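Local coordinates for tail spike protein gp49 (Pseudomonas phage LKA1, PDB 4RU4) that forms the trimeric tailspike of the phage and, as an O-specific polysaccharide lyase, probably degrades the host's surface polysaccharide during entry, at residues B[283-297]-B[313-327]. Residues are numbered along the deposited sequence; the frame is centred on the assembly and turned at random.
Sequences ADNCKVYARRHAIAT and MRNCTLRNDITSGTH. With EDO (1,2-ethanediol), chain T.
His293 has its ring carbon CG anti to the carbonyl carbon (chi1 -57°), and this carries ND1 to the backbone of His327. In Asn320, CG stands between the backbone N and the carbonyl carbon (chi1 81°), which turns the amide toward Arg292. The two segments are successive rungs of the parallel beta-helix of this pectin lyase-like domain. The axes of strands 287-290 and 317-320 approach to 4.8 Å and run parallel; 283-284 and 313-314 also pair in parallel.

Both rungs bend at Asn285 and Asn315, whose backbones take the left-handed helical conformation. Just past this bend Cys286 N donates a hydrogen bond to Cys316 SG, 3.5 Å away. Inside the coil, Leu318 CD2 lies 3.7 Å from Ile295 CD1 and also touches Val288. Met313 CE rests on the CG2 methyls of Ile295 and Thr297. Tyr340 of the next rung packs on Met313, Leu318 and Ile295.

Other side chains face the second subunit. There Arg319 forms a salt bridge with Asp280 and Lys287 one with Glu172, both acids of that subunit. A water links Arg319 NH1 to Val288 O and to a 1,2-ethanediol molecule, probably from the crystallisation liquor, which Lys287 NZ also holds.

Past the strands, segment 313-327 makes a short loop. Asp321 OD1 closes an Asx turn with Thr323 N and also accepts from Thr323 OG1. Asn320 ND2 spends its N-H groups on Arg292 O at 2.9 Å and Thr326 O at 3.1 Å, both near its amide plane, so the amide's rotation is fixed. The His293 and His327 rings form an offset stack, with planes 13° apart. Asp330 accepts from His327 NE2. His293 ND1 donates to His327 O at 2.7 Å, with the oxygen close to the plane of the His293 ring.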
ATOM      1  N   ALA B 283     -13.455   3.841  -5.597  1.00  5.03           N
ATOM      2  CA  ALA B 283     -14.193   2.875  -4.770  1.00  5.00           C
ATOM      3  C   ALA B 283     -13.303   2.409  -3.634  1.00  7.43           C
ATOM      4  O   ALA B 283     -12.122   2.157  -3.828  1.00  6.89           O
ATOM      5  CB  ALA B 283     -14.615   1.668  -5.613  1.00  6.73           C
ATOM      6  N   ASP B 284     -13.881   2.246  -2.445  1.00  6.22           N
ATOM      7  CA  ASP B 284     -13.080   1.965  -1.279  1.00  6.49           C
ATOM      8  C   ASP B 284     -13.855   1.034  -0.363  1.00  9.67           C
ATOM      9  O   ASP B 284     -15.033   1.299  -0.023  1.00  7.14           O
ATOM     10  CB  ASP B 284     -12.730   3.254  -0.521  1.00 10.95           C
ATOM     11  CG  ASP B 284     -11.580   3.064   0.455  1.00 22.07           C
ATOM     12  OD1 ASP B 284     -11.566   2.071   1.192  1.00 19.57           O
ATOM     13  OD2 ASP B 284     -10.655   3.910   0.478  1.00 35.57           O
ATOM     14  N   ASN B 285     -13.173  -0.039   0.022  1.00  7.67           N
ATOM     15  CA  ASN B 285     -13.722  -0.991   0.980  1.00  7.94           C
ATOM     16  C   ASN B 285     -15.036  -1.599   0.499  1.00  8.48           C
ATOM     17  O   ASN B 285     -15.977  -1.736   1.281  1.00 11.46           O
ATOM     18  CB  ASN B 285     -13.942  -0.326   2.330  1.00  9.88           C
ATOM     19  CG  ASN B 285     -14.016  -1.337   3.447  1.00 17.51           C
ATOM     20  OD1 ASN B 285     -13.420  -2.416   3.353  1.00 17.84           O
ATOM     21  ND2 ASN B 285     -14.761  -1.019   4.495  1.00 22.50           N
ATOM     22  N   CYS B 286     -15.101  -1.954  -0.785  1.00  8.90           N
ATOM     23  CA  CYS B 286     -16.299  -2.575  -1.345  1.00  8.52           C
ATOM     24  C   CYS B 286     -16.093  -4.050  -1.662  1.00 11.23           C
ATOM     25  O   CYS B 286     -14.988  -4.451  -2.079  1.00  5.74           O
ATOM     26  CB  CYS B 286     -16.716  -1.865  -2.635  1.00  6.62           C
ATOM     27  SG  CYS B 286     -17.306  -0.165  -2.380  1.00  7.73           S
ATOM     28  N   LYS B 287     -17.158  -4.841  -1.495  1.00  9.12           N
ATOM     29  CA  LYS B 287     -17.167  -6.245  -1.938  1.00  5.03           C
ATOM     30  C   LYS B 287     -18.041  -6.305  -3.174  1.00  8.94           C
ATOM     31  O   LYS B 287     -19.206  -5.875  -3.136  1.00 10.71           O
ATOM     32  CB  LYS B 287     -17.706  -7.179  -0.829  1.00  5.03           C
ATOM     33  CG  LYS B 287     -17.763  -8.676  -1.224  1.00  5.43           C
ATOM     34  CD  LYS B 287     -17.937  -9.597   0.018  1.00  5.06           C
ATOM     35  CE  LYS B 287     -18.161 -11.073  -0.417  1.00  9.29           C
ATOM     36  NZ  LYS B 287     -19.556 -11.244  -0.932  1.00  7.35           N
ATOM     37  N   VAL B 288     -17.476  -6.765  -4.295  1.00  5.19           N
ATOM     38  CA  VAL B 288     -18.159  -6.632  -5.566  1.00  6.49           C
ATOM     39  C   VAL B 288     -18.103  -7.932  -6.384  1.00  5.37           C
ATOM     40  O   VAL B 288     -17.047  -8.601  -6.463  1.00  8.85           O
ATOM     41  CB  VAL B 288     -17.561  -5.458  -6.396  1.00  7.39           C
ATOM     42  CG1 VAL B 288     -18.394  -5.207  -7.647  1.00  6.84           C
ATOM     43  CG2 VAL B 288     -17.440  -4.171  -5.548  1.00  5.23           C
ATOM     44  N   TYR B 289     -19.243  -8.304  -6.958  1.00  8.34           N
ATOM     45  CA  TYR B 289     -19.318  -9.370  -7.962  1.00  6.22           C
ATOM     46  C   TYR B 289     -20.033  -8.839  -9.194  1.00  6.51           C
ATOM     47  O   TYR B 289     -21.025  -8.137  -9.064  1.00  6.36           O
ATOM     48  CB  TYR B 289     -20.106 -10.605  -7.465  1.00  6.52           C
ATOM     49  CG  TYR B 289     -20.352 -11.569  -8.597  1.00  6.64           C
ATOM     50  CD1 TYR B 289     -19.357 -12.460  -9.020  1.00  5.73           C
ATOM     51  CD2 TYR B 289     -21.554 -11.534  -9.316  1.00  8.24           C
ATOM     52  CE1 TYR B 289     -19.573 -13.319 -10.078  1.00  6.11           C
ATOM     53  CE2 TYR B 289     -21.770 -12.375 -10.390  1.00  6.02           C
ATOM     54  CZ  TYR B 289     -20.774 -13.255 -10.775  1.00  7.76           C
ATOM     55  OH  TYR B 289     -21.020 -14.096 -11.844  1.00  8.82           O
ATOM     56  N   ALA B 290     -19.547  -9.189 -10.379  1.00  5.78           N
ATOM     57  CA  ALA B 290     -20.341  -9.027 -11.605  1.00  5.93           C
ATOM     58  C   ALA B 290     -19.920 -10.116 -12.580  1.00  5.99           C
ATOM     59  O   ALA B 290     -18.789 -10.565 -12.526  1.00  7.00           O
ATOM     60  CB  ALA B 290     -20.156  -7.647 -12.219  1.00  6.90           C
ATOM     61  N   ARG B 291     -20.831 -10.555 -13.446  1.00  8.86           N
ATOM     62  CA  ARG B 291     -20.525 -11.623 -14.388  1.00  9.03           C
ATOM     63  C   ARG B 291     -19.259 -11.286 -15.166  1.00  8.62           C
ATOM     64  O   ARG B 291     -18.370 -12.106 -15.241  1.00  8.76           O
ATOM     65  CB  ARG B 291     -21.696 -11.894 -15.354  1.00  6.42           C
ATOM     66  CG  ARG B 291     -21.463 -13.129 -16.227  1.00 10.67           C
ATOM     67  CD  ARG B 291     -22.576 -13.368 -17.263  1.00 13.51           C
ATOM     68  NE  ARG B 291     -22.562 -12.338 -18.308  1.00 16.75           N
ATOM     69  CZ  ARG B 291     -21.841 -12.390 -19.431  1.00 18.56           C
ATOM     70  NH1 ARG B 291     -21.049 -13.437 -19.697  1.00 15.33           N
ATOM     71  NH2 ARG B 291     -21.912 -11.379 -20.292  1.00 17.26           N
ATOM     72  N   ARG B 292     -19.156 -10.069 -15.704  1.00  6.20           N
ATOM     73  CA  ARG B 292     -17.969  -9.726 -16.506  1.00 11.90           C
ATOM     74  C   ARG B 292     -16.885  -8.921 -15.762  1.00 10.19           C
ATOM     75  O   ARG B 292     -15.798  -9.442 -15.502  1.00  9.07           O
ATOM     76  CB  ARG B 292     -18.355  -9.050 -17.821  1.00 10.98           C
ATOM     77  CG  ARG B 292     -18.944 -10.077 -18.814  1.00 13.87           C
ATOM     78  CD  ARG B 292     -19.204  -9.494 -20.176  1.00 14.99           C
ATOM     79  NE  ARG B 292     -17.974  -9.220 -20.913  1.00 15.65           N
ATOM     80  CZ  ARG B 292     -17.431  -8.011 -21.055  1.00 19.93           C
ATOM     81  NH1 ARG B 292     -17.986  -6.916 -20.478  1.00 16.09           N
ATOM     82  NH2 ARG B 292     -16.306  -7.901 -21.773  1.00 23.32           N
ATOM     83  N   HIS B 293     -17.177  -7.671 -15.415  1.00  6.00           N
ATOM     84  CA  HIS B 293     -16.189  -6.837 -14.743  1.00  6.83           C
ATOM     85  C   HIS B 293     -16.743  -6.328 -13.432  1.00  7.97           C
ATOM     86  O   HIS B 293     -17.688  -5.569 -13.438  1.00  8.03           O
ATOM     87  CB  HIS B 293     -15.856  -5.627 -15.590  1.00  6.60           C
ATOM     88  CG  HIS B 293     -15.369  -5.968 -16.960  1.00 10.44           C
ATOM     89  ND1 HIS B 293     -14.536  -7.042 -17.210  1.00 10.31           N
ATOM     90  CD2 HIS B 293     -15.610  -5.383 -18.158  1.00  8.79           C
ATOM     91  CE1 HIS B 293     -14.259  -7.080 -18.501  1.00 10.27           C
ATOM     92  NE2 HIS B 293     -14.913  -6.097 -19.099  1.00 11.01           N
ATOM     93  N   ALA B 294     -16.158  -6.744 -12.321  1.00  5.65           N
ATOM     94  CA  ALA B 294     -16.657  -6.309 -11.015  1.00  7.78           C
ATOM     95  C   ALA B 294     -16.593  -4.788 -10.916  1.00  6.85           C
ATOM     96  O   ALA B 294     -17.543  -4.136 -10.501  1.00  7.08           O
ATOM     97  CB  ALA B 294     -15.838  -6.957  -9.877  1.00  8.07           C
ATOM     98  N   ILE B 295     -15.434  -4.231 -11.230  1.00  6.50           N
ATOM     99  CA  ILE B 295     -15.298  -2.789 -11.351  1.00  7.52           C
ATOM    100  C   ILE B 295     -14.729  -2.532 -12.737  1.00  8.63           C
ATOM    101  O   ILE B 295     -13.885  -3.308 -13.237  1.00  5.78           O
ATOM    102  CB  ILE B 295     -14.395  -2.190 -10.244  1.00  8.04           C
ATOM    103  CG1 ILE B 295     -15.006  -2.460  -8.855  1.00  6.75           C
ATOM    104  CG2 ILE B 295     -14.153  -0.690 -10.478  1.00  6.13           C
ATOM    105  CD1 ILE B 295     -14.208  -1.802  -7.687  1.00  5.17           C
ATOM    106  N   ALA B 296     -15.204  -1.463 -13.374  1.00  5.68           N
ATOM    107  CA  ALA B 296     -14.743  -1.116 -14.707  1.00  7.62           C
ATOM    108  C   ALA B 296     -14.647   0.388 -14.824  1.00  7.34           C
ATOM    109  O   ALA B 296     -15.182   1.115 -13.986  1.00  6.54           O
ATOM    110  CB  ALA B 296     -15.702  -1.646 -15.746  1.00  6.89           C
ATOM    111  N   THR B 297     -13.953   0.855 -15.858  1.00  7.47           N
ATOM    112  CA  THR B 297     -14.022   2.250 -16.233  1.00  7.47           C
ATOM    113  C   THR B 297     -14.242   2.293 -17.745  1.00 10.57           C
ATOM    114  O   THR B 297     -13.883   1.347 -18.459  1.00 11.59           O
ATOM    115  CB  THR B 297     -12.716   3.027 -15.836  1.00  9.13           C
ATOM    116  OG1 THR B 297     -11.608   2.539 -16.609  1.00  7.67           O
ATOM    117  CG2 THR B 297     -12.405   2.844 -14.342  1.00 10.23           C
ATOM    118  N   MET B 313      -9.179   2.539  -7.152  1.00  4.93           N
ATOM    119  CA  MET B 313      -9.930   1.480  -6.500  1.00  4.91           C
ATOM    120  C   MET B 313      -9.052   0.918  -5.382  1.00 10.14           C
ATOM    121  O   MET B 313      -7.946   0.439  -5.642  1.00 13.83           O
ATOM    122  CB  MET B 313     -10.270   0.361  -7.489  1.00  8.45           C
ATOM    123  CG  MET B 313     -10.668   0.827  -8.886  1.00 16.64           C
ATOM    124  SD  MET B 313     -11.976   2.080  -8.910  1.00 10.33           S
ATOM    125  CE  MET B 313     -12.084   2.306 -10.679  1.00  8.26           C
ATOM    126  N   ARG B 314      -9.545   0.940  -4.144  1.00  7.44           N
ATOM    127  CA  ARG B 314      -8.704   0.588  -3.007  1.00  4.65           C
ATOM    128  C   ARG B 314      -9.435  -0.307  -2.038  1.00  4.62           C
ATOM    129  O   ARG B 314     -10.626  -0.092  -1.784  1.00  7.62           O
ATOM    130  CB  ARG B 314      -8.284   1.853  -2.264  1.00  8.37           C
ATOM    131  CG  ARG B 314      -7.413   2.790  -3.123  1.00 11.35           C
ATOM    132  CD  ARG B 314      -6.847   3.945  -2.321  1.00 15.96           C
ATOM    133  NE  ARG B 314      -5.835   4.663  -3.091  1.00 18.09           N
ATOM    134  CZ  ARG B 314      -5.915   5.942  -3.430  1.00 20.11           C
ATOM    135  NH1 ARG B 314      -6.960   6.666  -3.069  1.00 14.66           N
ATOM    136  NH2 ARG B 314      -4.933   6.496  -4.129  1.00 26.24           N
ATOM    137  N   ASN B 315      -8.721  -1.282  -1.487  1.00  4.57           N
ATOM    138  CA  ASN B 315      -9.243  -2.053  -0.343  1.00  4.99           C
ATOM    139  C   ASN B 315     -10.546  -2.816  -0.661  1.00  7.72           C
ATOM    140  O   ASN B 315     -11.413  -2.959   0.207  1.00  8.07           O
ATOM    141  CB  ASN B 315      -9.433  -1.142   0.884  1.00  7.50           C
ATOM    142  CG  ASN B 315      -8.197  -0.250   1.177  1.00 23.94           C
ATOM    143  OD1 ASN B 315      -7.066  -0.671   1.003  1.00 22.43           O
ATOM    144  ND2 ASN B 315      -8.435   0.984   1.617  1.00 24.76           N
ATOM    145  N   CYS B 316     -10.672  -3.308  -1.894  1.00  8.29           N
ATOM    146  CA  CYS B 316     -11.854  -4.070  -2.324  1.00  7.82           C
ATOM    147  C   CYS B 316     -11.555  -5.543  -2.552  1.00  7.93           C
ATOM    148  O   CYS B 316     -10.406  -5.921  -2.799  1.00  8.64           O
ATOM    149  CB  CYS B 316     -12.412  -3.508  -3.638  1.00 10.56           C
ATOM    150  SG  CYS B 316     -13.004  -1.787  -3.547  1.00 11.22           S
ATOM    151  N   THR B 317     -12.590  -6.369  -2.480  1.00  4.81           N
ATOM    152  CA  THR B 317     -12.525  -7.756  -2.962  1.00  5.24           C
ATOM    153  C   THR B 317     -13.471  -7.858  -4.157  1.00  6.63           C
ATOM    154  O   THR B 317     -14.658  -7.472  -4.063  1.00  7.09           O
ATOM    155  CB  THR B 317     -12.940  -8.792  -1.870  1.00  8.16           C
ATOM    156  OG1 THR B 317     -11.930  -8.832  -0.863  1.00  9.49           O
ATOM    157  CG2 THR B 317     -13.053 -10.211  -2.464  1.00  8.60           C
ATOM    158  N   LEU B 318     -12.946  -8.340  -5.275  1.00  5.00           N
ATOM    159  CA  LEU B 318     -13.677  -8.377  -6.528  1.00  7.20           C
ATOM    160  C   LEU B 318     -13.727  -9.823  -7.038  1.00  5.16           C
ATOM    161  O   LEU B 318     -12.714 -10.546  -6.972  1.00  9.13           O
ATOM    162  CB  LEU B 318     -12.990  -7.483  -7.589  1.00  6.56           C
ATOM    163  CG  LEU B 318     -12.594  -6.055  -7.146  1.00 10.71           C
ATOM    164  CD1 LEU B 318     -11.995  -5.304  -8.365  1.00 15.66           C
ATOM    165  CD2 LEU B 318     -13.787  -5.306  -6.625  1.00 14.56           C
ATOM    166  N   ARG B 319     -14.887 -10.221  -7.539  1.00  5.27           N
ATOM    167  CA  ARG B 319     -15.099 -11.529  -8.182  1.00  5.35           C
ATOM    168  C   ARG B 319     -15.915 -11.368  -9.456  1.00  7.65           C
ATOM    169  O   ARG B 319     -16.747 -10.454  -9.563  1.00  7.63           O
ATOM    170  CB  ARG B 319     -15.841 -12.485  -7.243  1.00  5.36           C
ATOM    171  CG  ARG B 319     -15.066 -12.876  -5.974  1.00  5.25           C
ATOM    172  CD  ARG B 319     -15.973 -13.731  -5.028  1.00  8.90           C
ATOM    173  NE  ARG B 319     -15.211 -14.306  -3.911  1.00  6.99           N
ATOM    174  CZ  ARG B 319     -15.015 -13.708  -2.737  1.00  6.80           C
ATOM    175  NH1 ARG B 319     -15.506 -12.489  -2.498  1.00  5.88           N
ATOM    176  NH2 ARG B 319     -14.304 -14.323  -1.791  1.00  5.61           N
ATOM    177  N   ASN B 320     -15.655 -12.234 -10.437  1.00  6.52           N
ATOM    178  CA  ASN B 320     -16.466 -12.277 -11.640  1.00  8.07           C
ATOM    179  C   ASN B 320     -16.823 -13.727 -11.982  1.00  6.03           C
ATOM    180  O   ASN B 320     -16.476 -14.646 -11.235  1.00  7.17           O
ATOM    181  CB  ASN B 320     -15.816 -11.512 -12.827  1.00  5.73           C
ATOM    182  CG  ASN B 320     -14.729 -12.328 -13.563  1.00  5.72           C
ATOM    183  OD1 ASN B 320     -14.198 -13.320 -13.041  1.00  7.45           O
ATOM    184  ND2 ASN B 320     -14.403 -11.904 -14.788  1.00  5.79           N
ATOM    185  N   ASP B 321     -17.539 -13.919 -13.085  1.00  7.66           N
ATOM    186  CA  ASP B 321     -17.851 -15.249 -13.584  1.00  7.60           C
ATOM    187  C   ASP B 321     -16.640 -15.705 -14.391  1.00 10.37           C
ATOM    188  O   ASP B 321     -16.368 -15.186 -15.479  1.00  8.77           O
ATOM    189  CB  ASP B 321     -19.082 -15.153 -14.504  1.00  9.71           C
ATOM    190  CG  ASP B 321     -19.487 -16.497 -15.114  1.00 10.97           C
ATOM    191  OD1 ASP B 321     -18.751 -17.489 -14.975  1.00 10.14           O
ATOM    192  OD2 ASP B 321     -20.562 -16.557 -15.755  1.00  8.46           O
ATOM    193  N   ILE B 322     -15.898 -16.673 -13.869  1.00  7.90           N
ATOM    194  CA  ILE B 322     -14.700 -17.114 -14.576  1.00  7.75           C
ATOM    195  C   ILE B 322     -15.017 -17.649 -15.982  1.00  8.30           C
ATOM    196  O   ILE B 322     -14.210 -17.538 -16.900  1.00  9.74           O
ATOM    197  CB  ILE B 322     -13.926 -18.166 -13.733  1.00 15.26           C
ATOM    198  CG1 ILE B 322     -12.501 -18.337 -14.280  1.00 19.27           C
ATOM    199  CG2 ILE B 322     -14.703 -19.474 -13.688  1.00 17.25           C
ATOM    200  CD1 ILE B 322     -11.528 -18.957 -13.292  1.00 21.64           C
ATOM    201  N   THR B 323     -16.196 -18.223 -16.167  1.00  8.47           N
ATOM    202  CA  THR B 323     -16.555 -18.751 -17.478  1.00  8.73           C
ATOM    203  C   THR B 323     -16.846 -17.646 -18.486  1.00 11.01           C
ATOM    204  O   THR B 323     -17.015 -17.931 -19.652  1.00 10.38           O
ATOM    205  CB  THR B 323     -17.776 -19.733 -17.434  1.00 15.25           C
ATOM    206  OG1 THR B 323     -18.983 -19.006 -17.150  1.00 11.97           O
ATOM    207  CG2 THR B 323     -17.554 -20.788 -16.388  1.00 15.97           C
ATOM    208  N   SER B 324     -16.885 -16.388 -18.051  1.00  8.77           N
ATOM    209  CA  SER B 324     -17.041 -15.284 -18.995  1.00 10.04           C
ATOM    210  C   SER B 324     -15.809 -15.122 -19.897  1.00  9.74           C
ATOM    211  O   SER B 324     -15.895 -14.537 -20.975  1.00  8.55           O
ATOM    212  CB  SER B 324     -17.285 -13.960 -18.257  1.00  8.92           C
ATOM    213  OG  SER B 324     -16.111 -13.581 -17.579  1.00 10.13           O
ATOM    214  N   GLY B 325     -14.672 -15.633 -19.432  1.00  8.65           N
ATOM    215  CA  GLY B 325     -13.433 -15.568 -20.175  1.00 12.61           C
ATOM    216  C   GLY B 325     -12.759 -14.200 -20.139  1.00 14.12           C
ATOM    217  O   GLY B 325     -11.754 -14.004 -20.811  1.00 17.59           O
ATOM    218  N   THR B 326     -13.282 -13.261 -19.349  1.00  8.64           N
ATOM    219  CA  THR B 326     -12.682 -11.922 -19.312  1.00  6.06           C
ATOM    220  C   THR B 326     -12.078 -11.574 -17.940  1.00  5.89           C
ATOM    221  O   THR B 326     -12.278 -12.287 -16.960  1.00  6.69           O
ATOM    222  CB  THR B 326     -13.688 -10.836 -19.787  1.00  6.17           C
ATOM    223  OG1 THR B 326     -13.013  -9.594 -19.996  1.00  7.90           O
ATOM    224  CG2 THR B 326     -14.838 -10.640 -18.782  1.00  6.16           C
ATOM    225  N   HIS B 327     -11.347 -10.465 -17.883  1.00  5.83           N
ATOM    226  CA  HIS B 327     -10.739 -10.028 -16.649  1.00  5.68           C
ATOM    227  C   HIS B 327     -11.790  -9.462 -15.715  1.00  9.85           C
ATOM    228  O   HIS B 327     -12.763  -8.809 -16.153  1.00  8.74           O
ATOM    229  CB  HIS B 327      -9.691  -8.948 -16.958  1.00  5.64           C
ATOM    230  CG  HIS B 327     -10.227  -7.817 -17.781  1.00 11.22           C
ATOM    231  ND1 HIS B 327     -10.211  -7.823 -19.160  1.00 13.44           N
ATOM    232  CD2 HIS B 327     -10.812  -6.652 -17.418  1.00  8.88           C
ATOM    233  CE1 HIS B 327     -10.753  -6.705 -19.612  1.00 11.76           C
ATOM    234  NE2 HIS B 327     -11.116  -5.970 -18.572  1.00 10.87           N
TER
HETATM  235  C1  EDO T 802     -21.043  -8.617  -3.110  1.00 14.48           C
HETATM  236  O1  EDO T 802     -21.298  -9.141  -1.796  1.00 18.32           O
HETATM  237  C2  EDO T 802     -21.022  -9.767  -4.104  1.00 11.84           C
HETATM  238  O2  EDO T 802     -19.972 -10.707  -3.835  1.00 11.53           O
HETATM  239  O   HOH W   1      -9.751   5.524  -1.599  1.00 38.60           O
HETATM  240  O   HOH W   2     -17.091 -10.655  -4.246  1.00 10.17           O
HETATM  241  O   HOH W   3     -20.548 -15.965 -18.392  1.00 18.00           O
HETATM  242  O   HOH W   4     -17.385 -12.117 -21.676  1.00 21.40           O